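Local coordinates for protein nonribosomal peptide synthase (Streptomyces sp. MJ635-86F5, PDB 5JJP) that probably activates an aliphatic beta-amino acid with ATP by adenylation, as a member of the ANL superfamily of adenylating enzymes, at residues D85-E90 against P132-Q137; G276-W281 against E306-G311; P43-I48 against G245-P250. One frame throughout, in Å; residues are numbered along the deposited sequence.

Interaction 1: D85-E90 against P132-Q137; sequences DRVVLE and PALFLQ
Four backbone hydrogen bonds join 85-90 to 132-137, and the shortest and straightest of them, Leu136 N to Val88 O at 2.7 Å, has 173° at the hydrogen and the donor nearly along the C=O axis. They build a parallel strand pair in the mixed five-stranded sheet of the AMP-binding fold, where strand 87-90 is also bonded to strand 111-114. Val88 spends both its backbone N and O on this partner strand, its N donating to Leu134 O (2.9 Å), while Glu90 N reaches Leu136 O (2.9 Å). At the start of the pair the bond from Ala133 N to Arg86 O is longer, 3.0 Å, and bent, 136° at the hydrogen. The packing differs between the two faces. On one, Val87 CG1 rests against Leu136 CB, and Leu89 runs beside Leu136 in the same direction, CD1 to CG 3.7 Å. On the face covered by helix 120-130, whose Leu123 touches Val88 and Phe135, Val88 spreads its methyls, CG2 onto Pro132 CG and CG1 obliquely against the Phe135 ring. The Glu90 carboxylate, held by a salt bridge to Arg143, stands 87° to this ring and meets its edge, with CD 3.6 Å from Phe135 CZ.

Interaction 2: G276-W281 against E306-G311; sequences GVPSLW and EDFPLG
In the six-stranded mixed sheet of the AMP-binding fold, the chain leaves strand 273-276 through a short 3-10 turn at 278-280, while the loop after the adjacent parallel strand 300-304 runs past it to Pro309, the N-cap of helix 310-319. Glu306 bridges the two loops. Its CG is anti to the backbone N (chi1 154°) and the chain stays extended, so the carboxylate slides past the Pro278 ring in the opposite direction and ends at Ser279. There OE2 accepts the Ser279 backbone N-H at 2.6 Å through its syn lone pair, and OE1 takes a weak bond from Ser279 OG at 3.3 Å. The packing around the acid is tight: OE2 lies 2.9 Å from Ser279 CB, and Val277 CB comes within 3.5 Å of OE1. An alanine in place of Glu306 would remove the carboxylate that accepts the Ser279 N-H and would probably loosen the tie between the loops. Phe308, whose ring also meets Phe303 edge-to-face, supplies the apolar half of the contact. Pro278 lies over one face of that ring in a CH-pi contact, its CB 3.5 Å from the Phe308 centroid and only 3.3 Å from CD1.

Interaction 3: P43-I48 against G245-P250; sequences PDKPAI and GATAVP
Two side-chain conformations make the polar centre of this contact: Lys45 leaves the backbone with CG anti to N (chi1 173°) and bends near its end (chi4 -66°), while Thr247 places OG1 anti to its carbonyl carbon and beside the backbone N. Lys45 NZ thus donates to Thr247 OG1 at 3.0 Å, and it has a second acceptor in Pro219 O. The hydroxyl in turn donates to Pro46 O, 2.7 Å from Thr247 OG1 and reached from above the carbonyl plane, so OG1 accepts from the ammonium and donates to the backbone. One residue further along, Ala248 N bonds to Ala47 O at 2.7 Å, almost straight at 175°. This bond belongs to the single beta bridge of Ile48 with Ala248, where Ile48 CA comes 3.2 Å from Ala248 O in a CA-H...O contact. Apolar packing is lighter, with Ile48 CG2 4.2 Å from Pro250 CD. Ala47 and Ile48 together face Val60 in a classic beta bulge, where the chain turns a corner. Gly245 closes helix 232-243 with a Schellman motif before strand 247-250, the edge of the six-stranded sheet, to which the contact joins the hairpin of strands 46-51 and 57-61; Ala47 packs on Leu242 of that helix and Leu65 of helix 62-77.

How the interactions relate
From the N terminus, 43-48 comes first, and its partner 245-250 lies almost 200 residues later, so interaction 3 closes a very long loop. Within that loop, interaction 1 closes a much shorter one, bringing 85-90 and 132-137 together after two helices and strand 111-114. Interaction 2 follows interaction 3 in series, its short loop running from 276-281 to 306-311. None of the three cross along the chain. Interaction 1 lies within the five-stranded sheet, interaction 2 joins loops after neighbouring strands of the six-stranded sheet, and interaction 3 ties the small antiparallel hairpin to that second sheet's edge. No two touch; the centres of interactions 1 and 2 are about 33 Å apart.

Interaction 1: D85-E90 against P132-Q137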
loop_
_atom_site.group_PDB
_atom_site.type_symbol
_atom_site.label_atom_id
_atom_site.label_comp_id
_atom_site.label_asym_id
_atom_site.label_seq_id
_atom_site.Cartn_x
_atom_site.Cartn_y
_atom_site.Cartn_z
ATOM N N ASP A 85 -5.562 19.514 -3.624
ATOM C CA ASP A 85 -6.832 19.142 -4.257
ATOM C C ASP A 85 -6.853 17.657 -4.476
ATOM O O ASP A 85 -5.884 17.100 -4.976
ATOM C CB ASP A 85 -7.008 19.892 -5.607
ATOM C CG ASP A 85 -7.267 21.366 -5.428
ATOM O OD1 ASP A 85 -7.532 21.784 -4.284
ATOM O OD2 ASP A 85 -7.236 22.114 -6.432
ATOM N N ARG A 86 -7.957 17.025 -4.098
ATOM C CA ARG A 86 -8.104 15.577 -4.291
ATOM C C ARG A 86 -8.481 15.181 -5.685
ATOM O O ARG A 86 -9.176 15.904 -6.395
ATOM C CB ARG A 86 -9.084 14.957 -3.344
ATOM C CG ARG A 86 -8.595 15.005 -1.891
ATOM C CD ARG A 86 -9.400 16.035 -1.105
ATOM N NE ARG A 86 -8.796 17.307 -1.157
ATOM C CZ ARG A 86 -9.416 18.483 -1.089
ATOM N NH1 ARG A 86 -10.745 18.616 -0.998
ATOM N NH2 ARG A 86 -8.643 19.552 -1.109
ATOM N N VAL A 87 -7.956 14.034 -6.066
ATOM C CA VAL A 87 -8.244 13.396 -7.316
ATOM C C VAL A 87 -8.728 11.967 -7.021
ATOM O O VAL A 87 -8.075 11.242 -6.298
ATOM C CB VAL A 87 -6.952 13.322 -8.110
ATOM C CG1 VAL A 87 -7.156 12.501 -9.392
ATOM C CG2 VAL A 87 -6.481 14.715 -8.420
ATOM N N VAL A 88 -9.888 11.571 -7.525
ATOM C CA VAL A 88 -10.306 10.167 -7.470
ATOM C C VAL A 88 -9.655 9.499 -8.658
ATOM O O VAL A 88 -9.899 9.901 -9.785
ATOM C CB VAL A 88 -11.821 9.989 -7.570
ATOM C CG1 VAL A 88 -12.193 8.533 -7.483
ATOM C CG2 VAL A 88 -12.499 10.738 -6.450
ATOM N N LEU A 89 -8.822 8.505 -8.402
ATOM C CA LEU A 89 -8.129 7.784 -9.444
ATOM C C LEU A 89 -8.722 6.343 -9.574
ATOM O O LEU A 89 -8.543 5.497 -8.695
ATOM C CB LEU A 89 -6.646 7.750 -9.106
ATOM C CG LEU A 89 -5.704 7.065 -10.051
ATOM C CD1 LEU A 89 -5.824 7.685 -11.423
ATOM C CD2 LEU A 89 -4.287 7.173 -9.563
ATOM N N GLU A 90 -9.473 6.119 -10.647
ATOM C CA GLU A 90 -10.217 4.866 -10.809
ATOM C C GLU A 90 -9.684 4.021 -11.957
ATOM O O GLU A 90 -9.779 4.419 -13.116
ATOM C CB GLU A 90 -11.684 5.152 -11.036
ATOM C CG GLU A 90 -12.553 3.915 -11.203
ATOM C CD GLU A 90 -14.041 4.248 -10.978
ATOM O OE1 GLU A 90 -14.409 4.628 -9.826
ATOM O OE2 GLU A 90 -14.854 4.112 -11.947
ATOM N N PRO A 132 -13.403 16.093 -4.312
ATOM C CA PRO A 132 -12.286 16.091 -5.224
ATOM C C PRO A 132 -12.572 17.043 -6.366
ATOM O O PRO A 132 -13.704 17.207 -6.751
ATOM C CB PRO A 132 -12.284 14.663 -5.767
ATOM C CG PRO A 132 -13.702 14.231 -5.659
ATOM C CD PRO A 132 -14.153 14.833 -4.346
ATOM N N ALA A 133 -11.529 17.639 -6.896
ATOM C CA ALA A 133 -11.643 18.482 -8.043
ATOM C C ALA A 133 -11.592 17.719 -9.361
ATOM O O ALA A 133 -11.981 18.271 -10.382
ATOM C CB ALA A 133 -10.536 19.494 -8.023
ATOM N N LEU A 134 -11.142 16.462 -9.321
ATOM C CA LEU A 134 -10.974 15.683 -10.568
ATOM C C LEU A 134 -11.261 14.210 -10.353
ATOM O O LEU A 134 -10.842 13.613 -9.358
ATOM C CB LEU A 134 -9.552 15.869 -11.068
ATOM C CG LEU A 134 -9.165 15.204 -12.408
ATOM C CD1 LEU A 134 -9.911 15.812 -13.589
ATOM C CD2 LEU A 134 -7.693 15.329 -12.620
ATOM N N PHE A 135 -12.018 13.630 -11.260
ATOM C CA PHE A 135 -12.218 12.200 -11.320
ATOM C C PHE A 135 -11.410 11.723 -12.522
ATOM O O PHE A 135 -11.709 12.074 -13.659
ATOM C CB PHE A 135 -13.673 11.873 -11.513
ATOM C CG PHE A 135 -13.966 10.387 -11.641
ATOM C CD1 PHE A 135 -14.131 9.616 -10.525
ATOM C CD2 PHE A 135 -14.066 9.771 -12.904
ATOM C CE1 PHE A 135 -14.423 8.287 -10.624
ATOM C CE2 PHE A 135 -14.374 8.442 -13.019
ATOM C CZ PHE A 135 -14.559 7.700 -11.860
ATOM N N LEU A 136 -10.377 10.939 -12.259
ATOM C CA LEU A 136 -9.378 10.558 -13.275
ATOM C C LEU A 136 -9.459 9.047 -13.482
ATOM O O LEU A 136 -9.145 8.311 -12.574
ATOM C CB LEU A 136 -8.007 10.914 -12.744
ATOM C CG LEU A 136 -6.838 10.506 -13.621
ATOM C CD1 LEU A 136 -7.036 11.007 -15.046
ATOM C CD2 LEU A 136 -5.541 11.038 -13.057
ATOM N N GLN A 137 -9.971 8.597 -14.621
ATOM C CA GLN A 137 -10.215 7.170 -14.826
ATOM C C GLN A 137 -9.393 6.620 -16.005
ATOM O O GLN A 137 -8.845 7.374 -16.765
ATOM C CB GLN A 137 -11.726 6.874 -15.005
ATOM C CG GLN A 137 -12.348 7.383 -16.270
ATOM C CD GLN A 137 -13.868 7.181 -16.312
ATOM O OE1 GLN A 137 -14.394 6.104 -16.018
ATOM N NE2 GLN A 137 -14.570 8.211 -16.740
#

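Interaction 2: G276-W281 against E306-G311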
loop_
_atom_site.group_PDB
_atom_site.type_symbol
_atom_site.label_atom_id
_atom_site.label_comp_id
_atom_site.label_asym_id
_atom_site.label_seq_id
_atom_site.Cartn_x
_atom_site.Cartn_y
_atom_site.Cartn_z
ATOM N N GLY A 276 -0.673 -11.262 -0.975
ATOM C CA GLY A 276 -2.103 -11.524 -0.984
ATOM C C GLY A 276 -2.647 -11.806 0.395
ATOM O O GLY A 276 -1.879 -11.986 1.325
ATOM N N VAL A 277 -3.970 -11.805 0.535
ATOM C CA VAL A 277 -4.615 -12.291 1.785
ATOM C C VAL A 277 -4.444 -13.810 1.883
ATOM O O VAL A 277 -4.270 -14.461 0.886
ATOM C CB VAL A 277 -6.117 -11.909 1.875
ATOM C CG1 VAL A 277 -6.277 -10.384 1.963
ATOM C CG2 VAL A 277 -6.933 -12.434 0.693
ATOM N N PRO A 278 -4.464 -14.362 3.091
ATOM C CA PRO A 278 -4.334 -15.793 3.298
ATOM C C PRO A 278 -5.292 -16.637 2.471
ATOM O O PRO A 278 -4.889 -17.630 1.932
ATOM C CB PRO A 278 -4.688 -15.948 4.782
ATOM C CG PRO A 278 -4.225 -14.684 5.404
ATOM C CD PRO A 278 -4.535 -13.628 4.377
ATOM N N SER A 279 -6.565 -16.244 2.416
ATOM C CA SER A 279 -7.634 -17.008 1.735
ATOM C C SER A 279 -7.415 -17.152 0.253
ATOM O O SER A 279 -8.009 -18.000 -0.374
ATOM C CB SER A 279 -8.995 -16.341 1.955
ATOM O OG SER A 279 -9.047 -15.027 1.386
ATOM N N LEU A 280 -6.585 -16.299 -0.329
ATOM C CA LEU A 280 -6.131 -16.489 -1.699
ATOM C C LEU A 280 -5.756 -17.944 -1.979
ATOM O O LEU A 280 -5.988 -18.454 -3.073
ATOM C CB LEU A 280 -4.915 -15.598 -1.949
ATOM C CG LEU A 280 -4.107 -15.882 -3.189
ATOM C CD1 LEU A 280 -4.965 -15.607 -4.410
ATOM C CD2 LEU A 280 -2.865 -14.998 -3.211
ATOM N N TRP A 281 -5.102 -18.578 -1.012
ATOM C CA TRP A 281 -4.491 -19.888 -1.234
ATOM C C TRP A 281 -5.449 -21.074 -1.039
ATOM O O TRP A 281 -5.187 -22.139 -1.562
ATOM C CB TRP A 281 -3.271 -20.042 -0.314
ATOM C CG TRP A 281 -2.172 -19.058 -0.665
ATOM C CD1 TRP A 281 -1.930 -17.862 -0.068
ATOM C CD2 TRP A 281 -1.227 -19.178 -1.710
ATOM N NE1 TRP A 281 -0.875 -17.244 -0.666
ATOM C CE2 TRP A 281 -0.423 -18.039 -1.677
ATOM C CE3 TRP A 281 -0.973 -20.147 -2.667
ATOM C CZ2 TRP A 281 0.597 -17.830 -2.574
ATOM C CZ3 TRP A 281 0.091 -19.938 -3.561
ATOM C CH2 TRP A 281 0.833 -18.793 -3.516
ATOM N N GLU A 306 -5.976 -10.374 7.292
ATOM C CA GLU A 306 -6.921 -11.441 7.550
ATOM C C GLU A 306 -6.215 -12.512 8.371
ATOM O O GLU A 306 -5.016 -12.726 8.220
ATOM C CB GLU A 306 -7.487 -11.894 6.192
ATOM C CG GLU A 306 -8.007 -13.302 6.037
ATOM C CD GLU A 306 -8.260 -13.633 4.566
ATOM O OE1 GLU A 306 -8.837 -12.800 3.822
ATOM O OE2 GLU A 306 -7.869 -14.737 4.137
ATOM N N ASP A 307 -6.938 -13.096 9.320
ATOM C CA ASP A 307 -6.416 -14.192 10.128
ATOM C C ASP A 307 -6.232 -15.406 9.226
ATOM O O ASP A 307 -7.071 -15.673 8.396
ATOM C CB ASP A 307 -7.359 -14.516 11.304
ATOM C CG ASP A 307 -7.087 -13.641 12.551
ATOM O OD1 ASP A 307 -8.012 -12.910 12.981
ATOM O OD2 ASP A 307 -5.956 -13.678 13.107
ATOM N N PHE A 308 -5.100 -16.089 9.364
ATOM C CA PHE A 308 -4.763 -17.296 8.599
ATOM C C PHE A 308 -5.025 -18.515 9.510
ATOM O O PHE A 308 -4.270 -18.719 10.471
ATOM C CB PHE A 308 -3.259 -17.269 8.216
ATOM C CG PHE A 308 -2.919 -17.975 6.921
ATOM C CD1 PHE A 308 -1.991 -17.427 6.024
ATOM C CD2 PHE A 308 -3.506 -19.186 6.583
ATOM C CE1 PHE A 308 -1.692 -18.070 4.827
ATOM C CE2 PHE A 308 -3.197 -19.827 5.388
ATOM C CZ PHE A 308 -2.288 -19.273 4.507
ATOM N N PRO A 309 -6.072 -19.333 9.237
ATOM C CA PRO A 309 -6.177 -20.605 9.994
ATOM C C PRO A 309 -4.867 -21.432 9.909
ATOM O O PRO A 309 -4.337 -21.658 8.807
ATOM C CB PRO A 309 -7.342 -21.342 9.300
ATOM C CG PRO A 309 -8.083 -20.294 8.539
ATOM C CD PRO A 309 -7.080 -19.247 8.162
ATOM N N LEU A 310 -4.338 -21.866 11.045
ATOM C CA LEU A 310 -2.990 -22.433 11.058
ATOM C C LEU A 310 -2.866 -23.747 10.281
ATOM O O LEU A 310 -1.827 -24.057 9.731
ATOM C CB LEU A 310 -2.476 -22.568 12.499
ATOM C CG LEU A 310 -1.742 -21.341 13.049
ATOM C CD1 LEU A 310 -2.535 -20.065 12.817
ATOM C CD2 LEU A 310 -1.462 -21.489 14.533
ATOM N N GLY A 311 -3.952 -24.496 10.213
ATOM C CA GLY A 311 -3.972 -25.744 9.475
ATOM C C GLY A 311 -3.713 -25.501 8.008
ATOM O O GLY A 311 -2.949 -26.222 7.385
#

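Interaction 3: P43-I48 against G245-P250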
loop_
_atom_site.group_PDB
_atom_site.type_symbol
_atom_site.label_atom_id
_atom_site.label_comp_id
_atom_site.label_asym_id
_atom_site.label_seq_id
_atom_site.Cartn_x
_atom_site.Cartn_y
_atom_site.Cartn_z
ATOM N N PRO A 43 17.684 1.782 -15.189
ATOM C CA PRO A 43 16.594 2.387 -15.972
ATOM C C PRO A 43 15.892 1.467 -16.950
ATOM O O PRO A 43 14.710 1.661 -17.239
ATOM C CB PRO A 43 17.268 3.536 -16.741
ATOM C CG PRO A 43 18.689 3.565 -16.305
ATOM C CD PRO A 43 19.005 2.266 -15.636
ATOM N N ASP A 44 16.591 0.485 -17.484
ATOM C CA ASP A 44 15.962 -0.296 -18.539
ATOM C C ASP A 44 15.407 -1.609 -18.050
ATOM O O ASP A 44 14.773 -2.308 -18.810
ATOM C CB ASP A 44 16.952 -0.512 -19.684
ATOM C CG ASP A 44 17.345 0.807 -20.374
ATOM O OD1 ASP A 44 16.457 1.637 -20.701
ATOM O OD2 ASP A 44 18.555 0.982 -20.621
ATOM N N LYS A 45 15.638 -1.939 -16.786
ATOM C CA LYS A 45 14.974 -3.072 -16.134
ATOM C C LYS A 45 13.466 -2.886 -16.127
ATOM O O LYS A 45 12.986 -1.765 -16.030
ATOM C CB LYS A 45 15.452 -3.172 -14.683
ATOM C CG LYS A 45 14.736 -4.188 -13.802
ATOM C CD LYS A 45 15.230 -4.067 -12.374
ATOM C CE LYS A 45 15.254 -5.389 -11.597
ATOM N NZ LYS A 45 13.995 -6.088 -11.269
ATOM N N PRO A 46 12.700 -3.988 -16.212
ATOM C CA PRO A 46 11.257 -3.913 -16.071
ATOM C C PRO A 46 10.802 -3.479 -14.658
ATOM O O PRO A 46 11.195 -4.074 -13.678
ATOM C CB PRO A 46 10.791 -5.339 -16.370
ATOM C CG PRO A 46 11.920 -5.957 -17.143
ATOM C CD PRO A 46 13.155 -5.338 -16.579
ATOM N N ALA A 47 9.937 -2.473 -14.603
ATOM C CA ALA A 47 9.377 -1.930 -13.361
ATOM C C ALA A 47 8.046 -2.555 -13.128
ATOM O O ALA A 47 7.732 -2.967 -12.019
ATOM C CB ALA A 47 9.220 -0.419 -13.487
ATOM N N ILE A 48 7.264 -2.612 -14.196
ATOM C CA ILE A 48 5.956 -3.244 -14.231
ATOM C C ILE A 48 5.842 -4.219 -15.385
ATOM O O ILE A 48 6.104 -3.877 -16.515
ATOM C CB ILE A 48 4.849 -2.203 -14.401
ATOM C CG1 ILE A 48 4.573 -1.553 -13.052
ATOM C CG2 ILE A 48 3.481 -2.799 -14.417
ATOM C CD1 ILE A 48 5.245 -0.317 -12.673
ATOM N N GLY A 245 13.547 -1.558 -6.058
ATOM C CA GLY A 245 14.210 -1.631 -7.347
ATOM C C GLY A 245 13.846 -2.908 -8.045
ATOM O O GLY A 245 14.618 -3.344 -8.926
ATOM N N ALA A 246 12.716 -3.522 -7.655
ATOM C CA ALA A 246 12.339 -4.817 -8.207
ATOM C C ALA A 246 11.323 -4.658 -9.328
ATOM O O ALA A 246 11.224 -3.613 -9.887
ATOM C CB ALA A 246 11.793 -5.729 -7.081
ATOM N N THR A 247 10.559 -5.709 -9.631
ATOM C CA THR A 247 9.606 -5.699 -10.736
ATOM C C THR A 247 8.198 -6.041 -10.223
ATOM O O THR A 247 7.997 -7.116 -9.644
ATOM C CB THR A 247 9.967 -6.735 -11.815
ATOM O OG1 THR A 247 11.275 -6.461 -12.358
ATOM C CG2 THR A 247 8.999 -6.663 -12.933
ATOM N N ALA A 248 7.253 -5.137 -10.429
ATOM C CA ALA A 248 5.922 -5.309 -9.882
ATOM C C ALA A 248 4.981 -5.876 -10.954
ATOM O O ALA A 248 4.980 -5.435 -12.078
ATOM C CB ALA A 248 5.384 -3.970 -9.412
ATOM N N VAL A 249 4.231 -6.902 -10.591
ATOM C CA VAL A 249 3.335 -7.595 -11.509
ATOM C C VAL A 249 1.927 -7.661 -10.883
ATOM O O VAL A 249 1.582 -8.623 -10.206
ATOM C CB VAL A 249 3.828 -9.022 -11.784
ATOM C CG1 VAL A 249 3.074 -9.599 -12.973
ATOM C CG2 VAL A 249 5.344 -9.050 -12.018
ATOM N N PRO A 250 1.117 -6.646 -11.106
ATOM C CA PRO A 250 -0.241 -6.681 -10.645
ATOM C C PRO A 250 -0.933 -7.859 -11.279
ATOM O O PRO A 250 -0.742 -8.096 -12.469
ATOM C CB PRO A 250 -0.832 -5.396 -11.214
ATOM C CG PRO A 250 0.340 -4.496 -11.414
ATOM C CD PRO A 250 1.419 -5.413 -11.858
#